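Local coordinates for putative exported protein (Burkholderia pseudomallei, PDB 4JGB) that is of uncertain function but has a Rossmann-type NAD(P)-binding fold and may act as an NAD(P)-dependent oxidoreductase on CH-NH groups, at residues E78-V84 and A131-H136; R170-G174 and G202-R206. All coordinates share one frame. Residues are numbered along the deposited sequence.

Contact 1 (E78-V84 and A131-H136); sequences EEASKVV and AVALAH
The loop leading into helix 83-97, with that helix's first residues Val83 and Val84, packs against helix 130-143 near its start, in a Rossmann-type fold. Glu78 and Glu79 are extended, and the chain then turns, with Lys82 N hydrogen-bonded to Glu79 O (2.9 Å). The nearest CA atoms are those of Ala80 and Val132, 4.6 Å apart, a closeness that suits Ala80, whose side chain is a lone methyl, and the equally small Ala131 and Ala135: Ala80 CB points at the helix, 4.1 Å from Val132 CG1 and 4.3 Å from both Ala131 CB and Ala135 CB. Ala135 CB also lies 3.3 Å from Ala80 O and 3.9 Å from Val83 CB. Beta-branched Val83, chi1 t, sets CG1 3.6 Å from Ala135 O. Its side chain also touches Ala139, one turn further along. Glu78 (p, t) runs its carboxylate past Val132, beside the apolar cluster, to His136 (m), whose CB points away while its ring swings back; at the ring edge His136 NE2 donates a weak hydrogen bond to Glu78 OE1, 2.8 Å long.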
loop_
_atom_site.group_PDB
_atom_site.type_symbol
_atom_site.label_atom_id
_atom_site.label_comp_id
_atom_site.label_asym_id
_atom_site.label_seq_id
_atom_site.Cartn_x
_atom_site.Cartn_y
_atom_site.Cartn_z
ATOM N N GLU A 78 10.026 4.691 2.878
ATOM C CA GLU A 78 9.886 3.793 4.017
ATOM C C GLU A 78 11.213 3.581 4.751
ATOM O O GLU A 78 12.293 3.680 4.149
ATOM C CB GLU A 78 9.377 2.453 3.526
ATOM C CG GLU A 78 10.386 1.728 2.644
ATOM C CD GLU A 78 9.834 0.440 2.089
ATOM O OE1 GLU A 78 8.724 0.054 2.524
ATOM O OE2 GLU A 78 10.502 -0.185 1.232
ATOM N N GLU A 79 11.130 3.282 6.047
ATOM C CA GLU A 79 12.301 2.868 6.803
ATOM C C GLU A 79 11.980 1.546 7.486
ATOM O O GLU A 79 10.893 1.407 8.059
ATOM C CB GLU A 79 12.669 3.918 7.840
ATOM C CG GLU A 79 13.130 5.242 7.260
ATOM C CD GLU A 79 13.455 6.263 8.339
ATOM O OE1 GLU A 79 14.290 5.967 9.222
ATOM O OE2 GLU A 79 12.878 7.368 8.298
ATOM N N ALA A 80 12.907 0.582 7.419
ATOM C CA ALA A 80 12.678 -0.746 8.001
ATOM C C ALA A 80 12.147 -0.632 9.438
ATOM O O ALA A 80 11.170 -1.283 9.782
ATOM C CB ALA A 80 13.933 -1.612 7.959
ATOM N N SER A 81 12.764 0.228 10.248
ATOM C CA SER A 81 12.388 0.320 11.666
ATOM C C SER A 81 11.038 0.994 11.915
ATOM O O SER A 81 10.592 1.047 13.056
ATOM C CB SER A 81 13.481 1.021 12.477
ATOM O OG SER A 81 13.731 2.293 11.933
ATOM N N LYS A 82 10.389 1.507 10.870
ATOM C CA LYS A 82 9.107 2.191 11.019
ATOM C C LYS A 82 7.909 1.481 10.377
ATOM O O LYS A 82 6.766 1.816 10.679
ATOM C CB LYS A 82 9.201 3.613 10.468
ATOM C CG LYS A 82 10.079 4.518 11.315
ATOM C CD LYS A 82 10.084 5.940 10.778
ATOM C CE LYS A 82 10.880 6.817 11.718
ATOM N NZ LYS A 82 12.212 6.194 11.943
ATOM N N VAL A 83 8.179 0.528 9.482
ATOM C CA VAL A 83 7.123 -0.140 8.696
ATOM C C VAL A 83 6.001 -0.735 9.593
ATOM O O VAL A 83 4.808 -0.469 9.364
ATOM C CB VAL A 83 7.735 -1.119 7.674
ATOM C CG1 VAL A 83 6.719 -2.150 7.201
ATOM C CG2 VAL A 83 8.322 -0.340 6.478
ATOM N N VAL A 84 6.362 -1.511 10.608
ATOM C CA VAL A 84 5.344 -2.030 11.570
ATOM C C VAL A 84 4.546 -0.920 12.303
ATOM O O VAL A 84 3.304 -0.989 12.390
ATOM C CB VAL A 84 5.971 -3.022 12.593
ATOM C CG1 VAL A 84 4.976 -3.390 13.706
ATOM C CG2 VAL A 84 6.427 -4.273 11.856
ATOM N N ALA A 131 16.238 -6.251 4.951
ATOM C CA ALA A 131 15.778 -5.633 6.199
ATOM C C ALA A 131 14.358 -5.084 6.015
ATOM O O ALA A 131 13.478 -5.360 6.835
ATOM C CB ALA A 131 16.738 -4.526 6.627
ATOM N N VAL A 132 14.120 -4.328 4.946
ATOM C CA VAL A 132 12.749 -3.863 4.669
ATOM C C VAL A 132 11.791 -5.013 4.344
ATOM O O VAL A 132 10.636 -4.948 4.708
ATOM C CB VAL A 132 12.622 -2.757 3.582
ATOM C CG1 VAL A 132 13.514 -1.558 3.892
ATOM C CG2 VAL A 132 12.866 -3.303 2.175
ATOM N N ALA A 133 12.263 -6.067 3.686
ATOM C CA ALA A 133 11.347 -7.169 3.377
ATOM C C ALA A 133 10.849 -7.842 4.660
ATOM O O ALA A 133 9.668 -8.168 4.766
ATOM C CB ALA A 133 12.008 -8.190 2.439
ATOM N N LEU A 134 11.772 -8.018 5.618
ATOM C CA LEU A 134 11.465 -8.563 6.939
ATOM C C LEU A 134 10.484 -7.672 7.703
ATOM O O LEU A 134 9.577 -8.181 8.328
ATOM C CB LEU A 134 12.741 -8.735 7.811
ATOM C CG LEU A 134 13.822 -9.683 7.300
ATOM C CD1 LEU A 134 15.045 -9.731 8.223
ATOM C CD2 LEU A 134 13.234 -11.058 7.074
ATOM N N ALA A 135 10.731 -6.368 7.713
ATOM C CA ALA A 135 9.790 -5.399 8.308
ATOM C C ALA A 135 8.391 -5.509 7.660
ATOM O O ALA A 135 7.375 -5.511 8.375
ATOM C CB ALA A 135 10.331 -3.988 8.166
ATOM N N HIS A 136 8.318 -5.637 6.323
ATOM C CA HIS A 136 6.996 -5.851 5.708
ATOM C C HIS A 136 6.352 -7.143 6.195
ATOM O O HIS A 136 5.144 -7.160 6.471
ATOM C CB HIS A 136 7.041 -5.832 4.173
ATOM C CG HIS A 136 7.266 -4.474 3.621
ATOM N ND1 HIS A 136 6.362 -3.446 3.803
ATOM C CD2 HIS A 136 8.304 -3.950 2.940
ATOM C CE1 HIS A 136 6.826 -2.352 3.228
ATOM N NE2 HIS A 136 8.001 -2.635 2.692
#

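Contact 2 (R170-G174 and G202-R206); sequences RTGAG and GRFIR
Following helix 188-201, Gly202 leaves helical geometry with positive phi (53/51), a conformation that favours glycine, and starts the connection to strand 207-212. Arg203 comes next, its CB directed at 170-174. With chi angles m, t, p its long side chain carries the guanidinium to the edge strand of the main sheet, where Arg203 NH1 donates a nearly straight hydrogen bond to Thr171 OG1 (2.9 Å, 174°). Thr171, chi1 p, points its CB back and supplies that hydroxyl acceptor. A water accepts from Arg203 NH2 (2.7 Å) and donates to Thr171 O (2.8 Å), so the arginine reaches both side chain and backbone of one residue. Phe204 (phi/psi -134/52, chi1 m) is buried; its CA is 6.6 Å from Ala173 CA. The ring fits where the strand ends: Phe204 CE1 is 3.5 Å from Gly172 C and 3.6 Å from Ala173 N, Phe204 CD1 4.0 Å from Ala173 CB, and Phe204 CZ 4.3 Å from Thr171 CB. Ala173 centres an inverse gamma turn, with Gly174 N hydrogen-bonded to Gly172 O (2.9 Å). Arg206 forms a salt bridge with Asp150. The buried ring thus fills space at the strand end, while beside it the long, exposed arginine adds directional hydrogen bonds at the rim.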
loop_
_atom_site.group_PDB
_atom_site.type_symbol
_atom_site.label_atom_id
_atom_site.label_comp_id
_atom_site.label_asym_id
_atom_site.label_seq_id
_atom_site.Cartn_x
_atom_site.Cartn_y
_atom_site.Cartn_z
ATOM N N ARG A 170 -1.700 -8.707 -14.296
ATOM C CA ARG A 170 -2.306 -9.750 -13.478
ATOM C C ARG A 170 -2.297 -9.324 -12.010
ATOM O O ARG A 170 -1.432 -8.543 -11.586
ATOM C CB ARG A 170 -1.553 -11.066 -13.651
ATOM C CG ARG A 170 -1.627 -11.599 -15.096
ATOM C CD ARG A 170 -0.836 -12.889 -15.228
ATOM N NE ARG A 170 0.610 -12.690 -15.345
ATOM C CZ ARG A 170 1.505 -13.672 -15.307
ATOM N NH1 ARG A 170 1.116 -14.938 -15.118
ATOM N NH2 ARG A 170 2.790 -13.394 -15.449
ATOM N N THR A 171 -3.224 -9.899 -11.240
ATOM C CA THR A 171 -3.360 -9.679 -9.813
ATOM C C THR A 171 -3.675 -11.017 -9.139
ATOM O O THR A 171 -4.176 -11.939 -9.785
ATOM C CB THR A 171 -4.548 -8.745 -9.498
ATOM O OG1 THR A 171 -5.719 -9.265 -10.128
ATOM C CG2 THR A 171 -4.286 -7.341 -10.003
ATOM N N GLY A 172 -3.387 -11.098 -7.834
ATOM C CA GLY A 172 -3.615 -12.296 -7.021
ATOM C C GLY A 172 -3.348 -12.023 -5.548
ATOM O O GLY A 172 -2.865 -10.942 -5.182
ATOM N N ALA A 173 -3.646 -12.992 -4.690
ATOM C CA ALA A 173 -3.625 -12.742 -3.246
ATOM C C ALA A 173 -2.213 -12.923 -2.650
ATOM O O ALA A 173 -1.959 -13.851 -1.891
ATOM C CB ALA A 173 -4.654 -13.639 -2.547
ATOM N N GLY A 174 -1.286 -12.069 -3.057
ATOM C CA GLY A 174 0.061 -12.049 -2.492
ATOM C C GLY A 174 1.069 -13.164 -2.794
ATOM O O GLY A 174 2.090 -13.298 -2.070
ATOM N N GLY A 202 -12.621 -4.279 -3.438
ATOM C CA GLY A 202 -12.480 -5.185 -2.304
ATOM C C GLY A 202 -12.371 -6.664 -2.685
ATOM O O GLY A 202 -13.094 -7.517 -2.139
ATOM N N ARG A 203 -11.464 -6.979 -3.608
ATOM C CA ARG A 203 -11.241 -8.371 -3.979
ATOM C C ARG A 203 -10.349 -9.100 -2.955
ATOM O O ARG A 203 -10.379 -10.333 -2.876
ATOM C CB ARG A 203 -10.664 -8.505 -5.396
ATOM C CG ARG A 203 -11.680 -8.340 -6.533
ATOM C CD ARG A 203 -10.971 -8.228 -7.879
ATOM N NE ARG A 203 -10.369 -9.502 -8.230
ATOM C CZ ARG A 203 -9.166 -9.675 -8.763
ATOM N NH1 ARG A 203 -8.373 -8.628 -9.077
ATOM N NH2 ARG A 203 -8.758 -10.919 -9.005
ATOM N N PHE A 204 -9.635 -8.340 -2.123
ATOM C CA PHE A 204 -8.567 -8.889 -1.281
ATOM C C PHE A 204 -8.698 -8.367 0.145
ATOM O O PHE A 204 -7.746 -7.815 0.690
ATOM C CB PHE A 204 -7.188 -8.498 -1.875
ATOM C CG PHE A 204 -6.957 -9.020 -3.276
ATOM C CD1 PHE A 204 -6.727 -10.382 -3.494
ATOM C CD2 PHE A 204 -6.965 -8.167 -4.367
ATOM C CE1 PHE A 204 -6.530 -10.888 -4.779
ATOM C CE2 PHE A 204 -6.775 -8.668 -5.657
ATOM C CZ PHE A 204 -6.547 -10.026 -5.866
ATOM N N ILE A 205 -9.900 -8.506 0.716
ATOM C CA ILE A 205 -10.217 -8.034 2.069
ATOM C C ILE A 205 -9.541 -8.946 3.073
ATOM O O ILE A 205 -9.678 -10.170 3.007
ATOM C CB ILE A 205 -11.753 -8.000 2.324
ATOM C CG1 ILE A 205 -12.445 -7.061 1.318
ATOM C CG2 ILE A 205 -12.095 -7.609 3.775
ATOM C CD1 ILE A 205 -12.029 -5.609 1.404
ATOM N N ARG A 206 -8.786 -8.331 3.975
ATOM C CA ARG A 206 -7.952 -9.026 4.945
ATOM C C ARG A 206 -6.989 -10.031 4.310
ATOM O O ARG A 206 -6.704 -11.061 4.880
ATOM C CB ARG A 206 -8.806 -9.641 6.070
ATOM C CG ARG A 206 -9.338 -8.578 7.027
ATOM C CD ARG A 206 -10.176 -9.206 8.140
ATOM N NE ARG A 206 -11.426 -9.751 7.605
ATOM C CZ ARG A 206 -12.489 -9.021 7.281
ATOM N NH1 ARG A 206 -12.463 -7.691 7.403
ATOM N NH2 ARG A 206 -13.580 -9.613 6.795
HETATM O O HOH W 1 -6.902 -12.476 -10.222
#

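Contacts 1 and 2 follow one another along the chain, the first closing before the second opens, and they do not touch: their centres are 21 Å apart and their nearest atoms about 11 Å. Contact 1 joins the loop into helix 83-97, after strand 68-71, to helix 130-143, which comes after strand 101-105 and a small two-stranded excursion, whereas contact 2 lies where 170-172 runs antiparallel to 207-212. One therefore belongs to the helical layer of the Rossmann-type core and the other to the margin built from the main sheet's last two strands in chain order. The coordinates given contain no nucleotide, so neither contact can be assigned to a cofactor or substrate site from them.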